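Local atomic coordinates of secreted protein (Streptomyces lividans TK24, PDB entry 5LXZ), a protein that binds copper and is probably a mononuclear copper-radical oxidase of the galactose oxidase family. Residues D507-R521 against D590-P604. The protein carries 1 engineered substitution. Residues are numbered along the deposited sequence; the frame is centred on the assembly and turned at random.
Sequences DSRPDLSGGPQTIAR and DGEGTPSKAEWVRVP. With PO4 (phosphate ion), chain G.
The guanidinium of Arg509 has CG of Lys597 over the centre of one face, 3.6 Å above its plane, while its edge takes the carbonyl of Pro595 and a phosphate ion, probably from the crystallisation liquor. NE and NH2 both donate to one oxygen from the side of the guanidinium that carries NE: Pro595 O lies 2.8 Å from Arg509 NE, close to the guanidinium plane, and NH1 gives a nearly straight bond (167°) to the phosphate. With the chain bent at chi3 (-60°), the guanidinium lies against Pro595 and Lys597, and NH2 also bonds Asp469 O. Replacing Arg509 by an alanine is likely to leave Pro595 O without its two donors and Lys597 CG without the flat group it covers. Further along, the side chains of Leu512 and Glu599 run alongside one another, pointing opposite ways, Leu512 CD2 lying 3.6 Å from Glu599 CG. Bent at chi2 (-67°), Glu599 brings OE1 within 2.7 Å of Gly515 N, which it meets with its anti lone pair.

Beyond the cis-Pro516 the chains become parallel strands. Arg602 N donates to Gln517 O at 2.9 Å, and Arg602 O accepts from Ile519 N, so Gln517 and Ile519 bracket Arg602 in the usual parallel pattern. On one face Thr518 and Arg602 lie side by side, linked by a water; the other carries Gln517 and Val601. Just beyond the bridges, Ile519 CD1 packs 4.1 Å from Val601 CG1, and both residues touch Phe527 of strand 524-528. Strand 517-518 thus forms one border of the mixed sheet in the galactose oxidase-like early set domain, with 599-603 lying between it and the antiparallel strand 582-590.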
ATOM      1  N   ASP A 507     -19.166  29.063  -2.045  1.00 32.38           N
ATOM      2  CA  ASP A 507     -20.212  29.303  -3.048  1.00 32.22           C
ATOM      3  C   ASP A 507     -20.616  28.016  -3.787  1.00 31.95           C
ATOM      4  O   ASP A 507     -19.926  26.973  -3.730  1.00 33.36           O
ATOM      5  CB  ASP A 507     -19.768  30.385  -4.046  1.00 35.60           C
ATOM      6  CG  ASP A 507     -19.706  31.777  -3.419  0.50 36.95           C
ATOM      7  OD1 ASP A 507     -18.752  32.058  -2.665  0.50 37.99           O
ATOM      8  OD2 ASP A 507     -20.607  32.602  -3.689  0.50 39.76           O
ATOM      9  N   SER A 508     -21.732  28.094  -4.500  1.00 26.90           N
ATOM     10  CA  SER A 508     -22.241  26.985  -5.278  1.00 25.29           C
ATOM     11  C   SER A 508     -21.178  26.433  -6.210  1.00 24.16           C
ATOM     12  O   SER A 508     -20.315  27.143  -6.714  1.00 28.55           O
ATOM     13  CB  SER A 508     -23.457  27.413  -6.087  0.50 24.65           C
ATOM     14  OG  SER A 508     -24.425  27.961  -5.212  0.50 25.51           O
ATOM     15  N   ARG A 509     -21.228  25.149  -6.433  1.00 21.33           N
ATOM     16  CA  ARG A 509     -20.166  24.543  -7.191  1.00 20.49           C
ATOM     17  C   ARG A 509     -20.500  24.608  -8.686  1.00 18.50           C
ATOM     18  O   ARG A 509     -21.682  24.726  -9.074  1.00 19.95           O
ATOM     19  CB  ARG A 509     -19.872  23.136  -6.651  1.00 20.80           C
ATOM     20  CG  ARG A 509     -20.964  22.123  -6.813  1.00 21.12           C
ATOM     21  CD  ARG A 509     -20.797  20.987  -5.829  1.00 20.36           C
ATOM     22  NE  ARG A 509     -19.526  20.292  -6.007  1.00 19.60           N
ATOM     23  CZ  ARG A 509     -19.187  19.164  -5.407  1.00 16.69           C
ATOM     24  NH1 ARG A 509     -19.998  18.538  -4.554  1.00 15.47           N
ATOM     25  NH2 ARG A 509     -18.030  18.656  -5.667  1.00 15.89           N
ATOM     26  N   PRO A 510     -19.472  24.592  -9.547  1.00 16.83           N
ATOM     27  CA  PRO A 510     -19.740  24.503 -10.964  1.00 17.32           C
ATOM     28  C   PRO A 510     -20.496  23.234 -11.316  1.00 18.26           C
ATOM     29  O   PRO A 510     -20.238  22.164 -10.755  1.00 16.70           O
ATOM     30  CB  PRO A 510     -18.351  24.502 -11.621  1.00 17.57           C
ATOM     31  CG  PRO A 510     -17.371  24.373 -10.552  1.00 17.65           C
ATOM     32  CD  PRO A 510     -18.032  24.631  -9.247  1.00 16.47           C
ATOM     33  N   ASP A 511     -21.452  23.372 -12.218  1.00 17.45           N
ATOM     34  CA  ASP A 511     -22.183  22.239 -12.746  1.00 19.35           C
ATOM     35  C   ASP A 511     -21.355  21.580 -13.854  1.00 17.34           C
ATOM     36  O   ASP A 511     -20.530  22.218 -14.504  1.00 18.27           O
ATOM     37  CB  ASP A 511     -23.542  22.696 -13.293  1.00 20.06           C
ATOM     38  CG  ASP A 511     -23.401  23.677 -14.451  1.00 21.24           C
ATOM     39  OD1 ASP A 511     -22.809  24.778 -14.253  1.00 22.54           O
ATOM     40  OD2 ASP A 511     -23.843  23.335 -15.580  1.00 22.34           O
ATOM     41  N   LEU A 512     -21.597  20.294 -14.087  1.00 17.97           N
ATOM     42  CA  LEU A 512     -20.899  19.573 -15.133  1.00 16.90           C
ATOM     43  C   LEU A 512     -21.727  18.371 -15.557  1.00 18.48           C
ATOM     44  O   LEU A 512     -22.123  17.554 -14.721  1.00 19.97           O
ATOM     45  CB  LEU A 512     -19.516  19.120 -14.609  1.00 16.98           C
ATOM     46  CG  LEU A 512     -18.608  18.430 -15.619  1.00 16.98           C
ATOM     47  CD1 LEU A 512     -18.193  19.350 -16.748  1.00 17.67           C
ATOM     48  CD2 LEU A 512     -17.399  17.896 -14.868  1.00 17.25           C
ATOM     49  N   SER A 513     -22.016  18.285 -16.849  1.00 16.79           N
ATOM     50  CA  SER A 513     -22.710  17.127 -17.386  1.00 18.46           C
ATOM     51  C   SER A 513     -22.129  16.769 -18.727  1.00 18.77           C
ATOM     52  O   SER A 513     -21.363  17.545 -19.310  1.00 18.52           O
ATOM     53  CB  SER A 513     -24.212  17.408 -17.489  1.00 19.90           C
ATOM     54  OG  SER A 513     -24.441  18.567 -18.238  1.00 24.41           O
ATOM     55  N   GLY A 514     -22.480  15.578 -19.203  1.00 21.58           N
ATOM     56  CA  GLY A 514     -21.940  15.067 -20.476  1.00 21.98           C
ATOM     57  C   GLY A 514     -21.173  13.766 -20.376  1.00 22.79           C
ATOM     58  O   GLY A 514     -20.852  13.181 -21.417  1.00 26.08           O
ATOM     59  N   GLY A 515     -20.875  13.294 -19.154  1.00 21.52           N
ATOM     60  CA  GLY A 515     -20.294  11.950 -18.955  1.00 21.97           C
ATOM     61  C   GLY A 515     -21.342  10.850 -18.791  1.00 21.35           C
ATOM     62  O   GLY A 515     -22.530  11.158 -18.581  1.00 22.77           O
ATOM     63  N   PRO A 516     -20.948   9.577 -18.888  1.00 21.13           N
ATOM     64  CA  PRO A 516     -19.542   9.177 -19.138  1.00 20.27           C
ATOM     65  C   PRO A 516     -19.170   9.284 -20.608  1.00 19.43           C
ATOM     66  O   PRO A 516     -20.045   9.238 -21.494  1.00 19.81           O
ATOM     67  CB  PRO A 516     -19.494   7.730 -18.666  1.00 19.69           C
ATOM     68  CG  PRO A 516     -20.880   7.226 -18.938  1.00 20.81           C
ATOM     69  CD  PRO A 516     -21.802   8.396 -18.653  1.00 21.15           C
ATOM     70  N   GLN A 517     -17.892   9.488 -20.875  1.00 16.10           N
ATOM     71  CA  GLN A 517     -17.423   9.667 -22.236  1.00 16.41           C
ATOM     72  C   GLN A 517     -16.147   8.896 -22.343  1.00 14.01           C
ATOM     73  O   GLN A 517     -15.436   8.730 -21.348  1.00 13.59           O
ATOM     74  CB  GLN A 517     -17.133  11.163 -22.508  1.00 16.91           C
ATOM     75  CG  GLN A 517     -18.208  11.875 -23.271  1.00 21.26           C
ATOM     76  CD  GLN A 517     -17.790  13.287 -23.627  1.00 20.87           C
ATOM     77  OE1 GLN A 517     -16.814  13.488 -24.377  1.00 20.46           O
ATOM     78  NE2 GLN A 517     -18.513  14.263 -23.123  1.00 23.96           N
ATOM     79  N   THR A 518     -15.858   8.417 -23.527  1.00 12.33           N
ATOM     80  CA  THR A 518     -14.511   7.971 -23.873  1.00 11.80           C
ATOM     81  C   THR A 518     -13.766   9.100 -24.562  1.00 11.52           C
ATOM     82  O   THR A 518     -14.280   9.712 -25.521  1.00 11.58           O
ATOM     83  CB  THR A 518     -14.581   6.756 -24.794  1.00 12.91           C
ATOM     84  OG1 THR A 518     -15.266   5.717 -24.083  1.00 14.14           O
ATOM     85  CG2 THR A 518     -13.226   6.264 -25.198  1.00 13.59           C
ATOM     86  N   ILE A 519     -12.591   9.454 -24.056  1.00 10.11           N
ATOM     87  CA  ILE A 519     -11.739  10.438 -24.722  1.00 10.14           C
ATOM     88  C   ILE A 519     -10.333   9.870 -24.776  1.00 10.07           C
ATOM     89  O   ILE A 519      -9.758   9.529 -23.735  1.00  9.14           O
ATOM     90  CB  ILE A 519     -11.703  11.815 -24.019  1.00 10.32           C
ATOM     91  CG1 ILE A 519     -13.144  12.327 -23.745  1.00 10.23           C
ATOM     92  CG2 ILE A 519     -10.894  12.831 -24.849  1.00 10.64           C
ATOM     93  CD1 ILE A 519     -13.183  13.563 -22.863  1.00 10.32           C
ATOM     94  N   ALA A 520      -9.806   9.775 -25.971  1.00  9.34           N
ATOM     95  CA  ALA A 520      -8.458   9.240 -26.198  1.00  8.95           C
ATOM     96  C   ALA A 520      -7.413  10.271 -25.868  1.00  8.79           C
ATOM     97  O   ALA A 520      -7.643  11.464 -25.940  1.00  9.07           O
ATOM     98  CB  ALA A 520      -8.278   8.837 -27.619  1.00  9.66           C
ATOM     99  N   ARG A 521      -6.244   9.773 -25.484  1.00  8.07           N
ATOM    100  CA  ARG A 521      -5.075  10.616 -25.368  1.00  7.94           C
ATOM    101  C   ARG A 521      -4.893  11.406 -26.650  1.00  8.12           C
ATOM    102  O   ARG A 521      -4.992  10.877 -27.736  1.00  8.18           O
ATOM    103  CB  ARG A 521      -3.841   9.781 -25.126  1.00  7.92           C
ATOM    104  CG  ARG A 521      -3.721   9.224 -23.708  1.00  7.75           C
ATOM    105  CD  ARG A 521      -2.419   8.475 -23.515  1.00  7.47           C
ATOM    106  NE  ARG A 521      -2.371   7.302 -24.347  1.00  7.49           N
ATOM    107  CZ  ARG A 521      -2.929   6.124 -24.089  1.00  7.98           C
ATOM    108  NH1 ARG A 521      -3.358   5.805 -22.881  1.00  8.00           N
ATOM    109  NH2 ARG A 521      -2.944   5.201 -25.037  1.00  8.83           N
ATOM    110  N   ASP A 590     -13.495  26.005 -10.292  1.00 13.01           N
ATOM    111  CA  ASP A 590     -13.644  27.421 -10.678  1.00 14.83           C
ATOM    112  C   ASP A 590     -12.572  28.294 -10.055  1.00 14.97           C
ATOM    113  O   ASP A 590     -11.692  27.828  -9.322  1.00 14.13           O
ATOM    114  CB  ASP A 590     -15.067  27.896 -10.388  1.00 15.54           C
ATOM    115  CG  ASP A 590     -15.399  27.975  -8.903  1.00 15.87           C
ATOM    116  OD1 ASP A 590     -14.491  27.991  -8.046  1.00 16.70           O
ATOM    117  OD2 ASP A 590     -16.610  27.972  -8.602  1.00 18.71           O
ATOM    118  N   GLY A 591     -12.710  29.615 -10.238  1.00 16.34           N
ATOM    119  CA  GLY A 591     -11.738  30.567  -9.705  1.00 17.57           C
ATOM    120  C   GLY A 591     -11.735  30.795  -8.206  1.00 18.52           C
ATOM    121  O   GLY A 591     -10.821  31.427  -7.694  1.00 21.09           O
ATOM    122  N   GLU A 592     -12.754  30.279  -7.523  1.00 19.11           N
ATOM    123  CA  GLU A 592     -12.806  30.224  -6.059  1.00 20.47           C
ATOM    124  C   GLU A 592     -12.166  28.934  -5.525  1.00 18.55           C
ATOM    125  O   GLU A 592     -12.014  28.771  -4.319  1.00 19.48           O
ATOM    126  CB  GLU A 592     -14.246  30.286  -5.564  1.00 23.66           C
ATOM    127  CG  GLU A 592     -15.039  31.480  -6.086  1.00 28.02           C
ATOM    128  CD  GLU A 592     -16.501  31.453  -5.644  1.00 29.95           C
ATOM    129  OE1 GLU A 592     -16.704  31.448  -4.424  1.00 34.56           O
ATOM    130  OE2 GLU A 592     -17.422  31.423  -6.508  1.00 34.56           O
ATOM    131  N   GLY A 593     -11.791  28.014  -6.422  1.00 17.28           N
ATOM    132  CA  GLY A 593     -11.242  26.713  -6.020  1.00 15.22           C
ATOM    133  C   GLY A 593     -12.295  25.667  -5.698  1.00 15.06           C
ATOM    134  O   GLY A 593     -11.982  24.640  -5.084  1.00 14.00           O
ATOM    135  N   THR A 594     -13.525  25.893  -6.137  1.00 12.47           N
ATOM    136  CA  THR A 594     -14.627  24.970  -5.857  1.00 12.97           C
ATOM    137  C   THR A 594     -14.777  23.984  -7.012  1.00 11.83           C
ATOM    138  O   THR A 594     -14.933  24.380  -8.164  1.00 11.07           O
ATOM    139  CB  THR A 594     -15.950  25.714  -5.668  1.00 14.48           C
ATOM    140  OG1 THR A 594     -15.748  26.716  -4.671  1.00 17.77           O
ATOM    141  CG2 THR A 594     -17.025  24.792  -5.223  1.00 14.15           C
ATOM    142  N   PRO A 595     -14.699  22.671  -6.729  1.00 11.37           N
ATOM    143  CA  PRO A 595     -14.828  21.667  -7.781  1.00 10.97           C
ATOM    144  C   PRO A 595     -16.243  21.246  -8.067  1.00 10.69           C
ATOM    145  O   PRO A 595     -17.093  21.215  -7.157  1.00 10.79           O
ATOM    146  CB  PRO A 595     -14.051  20.490  -7.197  1.00 10.84           C
ATOM    147  CG  PRO A 595     -14.313  20.584  -5.722  1.00 11.30           C
ATOM    148  CD  PRO A 595     -14.404  22.062  -5.417  1.00 11.92           C
ATOM    149  N   SER A 596     -16.525  20.941  -9.312  1.00  9.94           N
ATOM    150  CA  SER A 596     -17.713  20.198  -9.669  1.00 10.35           C
ATOM    151  C   SER A 596     -17.707  18.825  -9.046  1.00 10.31           C
ATOM    152  O   SER A 596     -16.690  18.380  -8.473  1.00 10.59           O
ATOM    153  CB  SER A 596     -17.776  20.031 -11.177  1.00 10.88           C
ATOM    154  OG  SER A 596     -16.716  19.221 -11.652  1.00 11.24           O
ATOM    155  N   LYS A 597     -18.840  18.154  -9.093  1.00 10.52           N
ATOM    156  CA  LYS A 597     -18.841  16.711  -8.981  1.00 10.78           C
ATOM    157  C   LYS A 597     -18.195  16.159 -10.220  1.00 10.11           C
ATOM    158  O   LYS A 597     -18.288  16.757 -11.293  1.00 11.25           O
ATOM    159  CB  LYS A 597     -20.243  16.176  -8.822  1.00 11.55           C
ATOM    160  CG  LYS A 597     -20.926  16.693  -7.552  1.00 12.70           C
ATOM    161  CD  LYS A 597     -22.285  16.067  -7.373  1.00 14.78           C
ATOM    162  CE  LYS A 597     -22.955  16.682  -6.169  1.00 17.72           C
ATOM    163  NZ  LYS A 597     -24.303  16.086  -5.979  1.00 20.45           N
ATOM    164  N   ALA A 598     -17.581  14.971 -10.111  1.00  9.20           N
ATOM    165  CA  ALA A 598     -16.896  14.418 -11.244  1.00  9.72           C
ATOM    166  C   ALA A 598     -17.781  13.767 -12.268  1.00  9.94           C
ATOM    167  O   ALA A 598     -18.785  13.155 -11.910  1.00 11.13           O
ATOM    168  CB  ALA A 598     -15.843  13.405 -10.758  1.00  9.69           C
ATOM    169  N   GLU A 599     -17.357  13.834 -13.526  1.00  9.85           N
ATOM    170  CA  GLU A 599     -17.861  12.982 -14.579  1.00 11.33           C
ATOM    171  C   GLU A 599     -16.828  11.933 -14.867  1.00 10.73           C
ATOM    172  O   GLU A 599     -15.631  12.234 -14.855  1.00 11.61           O
ATOM    173  CB  GLU A 599     -18.113  13.790 -15.853  1.00 13.92           C
ATOM    174  CG  GLU A 599     -19.176  14.853 -15.689  1.00 16.54           C
ATOM    175  CD  GLU A 599     -20.540  14.250 -15.470  1.00 20.07           C
ATOM    176  OE1 GLU A 599     -21.071  13.682 -16.444  1.00 24.46           O
ATOM    177  OE2 GLU A 599     -21.066  14.292 -14.333  1.00 24.56           O
ATOM    178  N   TRP A 600     -17.271  10.739 -15.199  1.00  9.41           N
ATOM    179  CA  TRP A 600     -16.355   9.651 -15.561  1.00  9.16           C
ATOM    180  C   TRP A 600     -15.901   9.694 -17.008  1.00  9.09           C
ATOM    181  O   TRP A 600     -16.720   9.869 -17.933  1.00  9.78           O
ATOM    182  CB  TRP A 600     -16.966   8.304 -15.221  1.00  8.81           C
ATOM    183  CG  TRP A 600     -16.996   8.009 -13.754  1.00  8.88           C
ATOM    184  CD1 TRP A 600     -18.010   8.263 -12.889  1.00  9.44           C
ATOM    185  CD2 TRP A 600     -15.917   7.541 -12.959  1.00  8.90           C
ATOM    186  NE1 TRP A 600     -17.673   7.913 -11.627  1.00 10.08           N
ATOM    187  CE2 TRP A 600     -16.376   7.485 -11.626  1.00  8.86           C
ATOM    188  CE3 TRP A 600     -14.622   7.109 -13.241  1.00  8.70           C
ATOM    189  CZ2 TRP A 600     -15.607   6.995 -10.597  1.00  8.61           C
ATOM    190  CZ3 TRP A 600     -13.838   6.647 -12.193  1.00  8.45           C
ATOM    191  CH2 TRP A 600     -14.326   6.615 -10.887  1.00  8.73           C
ATOM    192  N   VAL A 601     -14.608   9.491 -17.227  1.00  8.01           N
ATOM    193  CA  VAL A 601     -13.987   9.524 -18.545  1.00  8.20           C
ATOM    194  C   VAL A 601     -13.142   8.271 -18.689  1.00  8.26           C
ATOM    195  O   VAL A 601     -12.315   7.959 -17.802  1.00  8.16           O
ATOM    196  CB  VAL A 601     -13.119  10.763 -18.733  1.00  8.94           C
ATOM    197  CG1 VAL A 601     -12.310  10.710 -20.033  1.00  9.76           C
ATOM    198  CG2 VAL A 601     -14.014  11.973 -18.734  1.00  9.56           C
ATOM    199  N   ARG A 602     -13.368   7.525 -19.758  1.00  7.95           N
ATOM    200  CA  ARG A 602     -12.532   6.395 -20.088  1.00  8.04           C
ATOM    201  C   ARG A 602     -11.511   6.808 -21.101  1.00  7.87           C
ATOM    202  O   ARG A 602     -11.837   7.333 -22.158  1.00  8.70           O
ATOM    203  CB  ARG A 602     -13.361   5.241 -20.632  1.00  9.02           C
ATOM    204  CG  ARG A 602     -12.541   3.976 -20.816  1.00 10.08           C
ATOM    205  CD  ARG A 602     -13.355   2.836 -21.360  1.00 11.63           C
ATOM    206  NE  ARG A 602     -13.729   2.974 -22.748  1.00 14.05           N
ATOM    207  CZ  ARG A 602     -12.998   2.571 -23.795  1.00 14.85           C
ATOM    208  NH1 ARG A 602     -11.792   2.065 -23.636  1.00 14.20           N
ATOM    209  NH2 ARG A 602     -13.484   2.715 -25.027  1.00 16.42           N
ATOM    210  N   VAL A 603     -10.260   6.508 -20.817  1.00  7.77           N
ATOM    211  CA  VAL A 603      -9.153   6.701 -21.761  1.00  7.91           C
ATOM    212  C   VAL A 603      -8.751   5.341 -22.290  1.00  8.61           C
ATOM    213  O   VAL A 603      -8.305   4.474 -21.546  1.00  8.41           O
ATOM    214  CB  VAL A 603      -7.978   7.408 -21.074  1.00  8.01           C
ATOM    215  CG1 VAL A 603      -6.811   7.549 -22.008  1.00  8.03           C
ATOM    216  CG2 VAL A 603      -8.389   8.747 -20.499  1.00  7.64           C
ATOM    217  N   PRO A 604      -8.870   5.116 -23.591  1.00  9.46           N
ATOM    218  CA  PRO A 604      -8.481   3.812 -24.163  1.00 11.26           C
ATOM    219  C   PRO A 604      -7.013   3.478 -24.030  1.00 14.04           C
ATOM    220  O   PRO A 604      -6.187   4.373 -23.826  1.00 13.65           O
ATOM    221  CB  PRO A 604      -8.797   3.966 -25.652  1.00 10.99           C
ATOM    222  CG  PRO A 604      -9.777   5.040 -25.729  1.00 10.93           C
ATOM    223  CD  PRO A 604      -9.524   5.987 -24.588  1.00  9.93           C
ATOM    224  OXT PRO A 604      -6.628   2.269 -24.073  1.00 19.44           O
TER
HETATM  225  P   PO4 G 706     -23.062  18.430  -2.642  1.00 32.58           P
HETATM  226  O1  PO4 G 706     -24.516  18.116  -2.927  1.00 35.62           O
HETATM  227  O2  PO4 G 706     -22.293  17.112  -2.849  1.00 32.37           O
HETATM  228  O3  PO4 G 706     -22.559  19.527  -3.555  1.00 31.64           O
HETATM  229  O4  PO4 G 706     -22.894  18.970  -1.245  1.00 33.36           O
HETATM  230  O   HOH W   1     -17.837  28.445  -6.328  1.00 24.29           O
HETATM  231  O   HOH W   2     -21.198  19.692 -10.021  1.00 15.42           O
HETATM  232  O   HOH W   3     -16.407   3.384 -25.562  1.00 38.43           O
HETATM  233  O   HOH W   4      -6.046   6.830 -25.395  1.00 10.51           O
HETATM  234  O   HOH W   5      -3.640   2.383 -24.868  1.00 16.86           O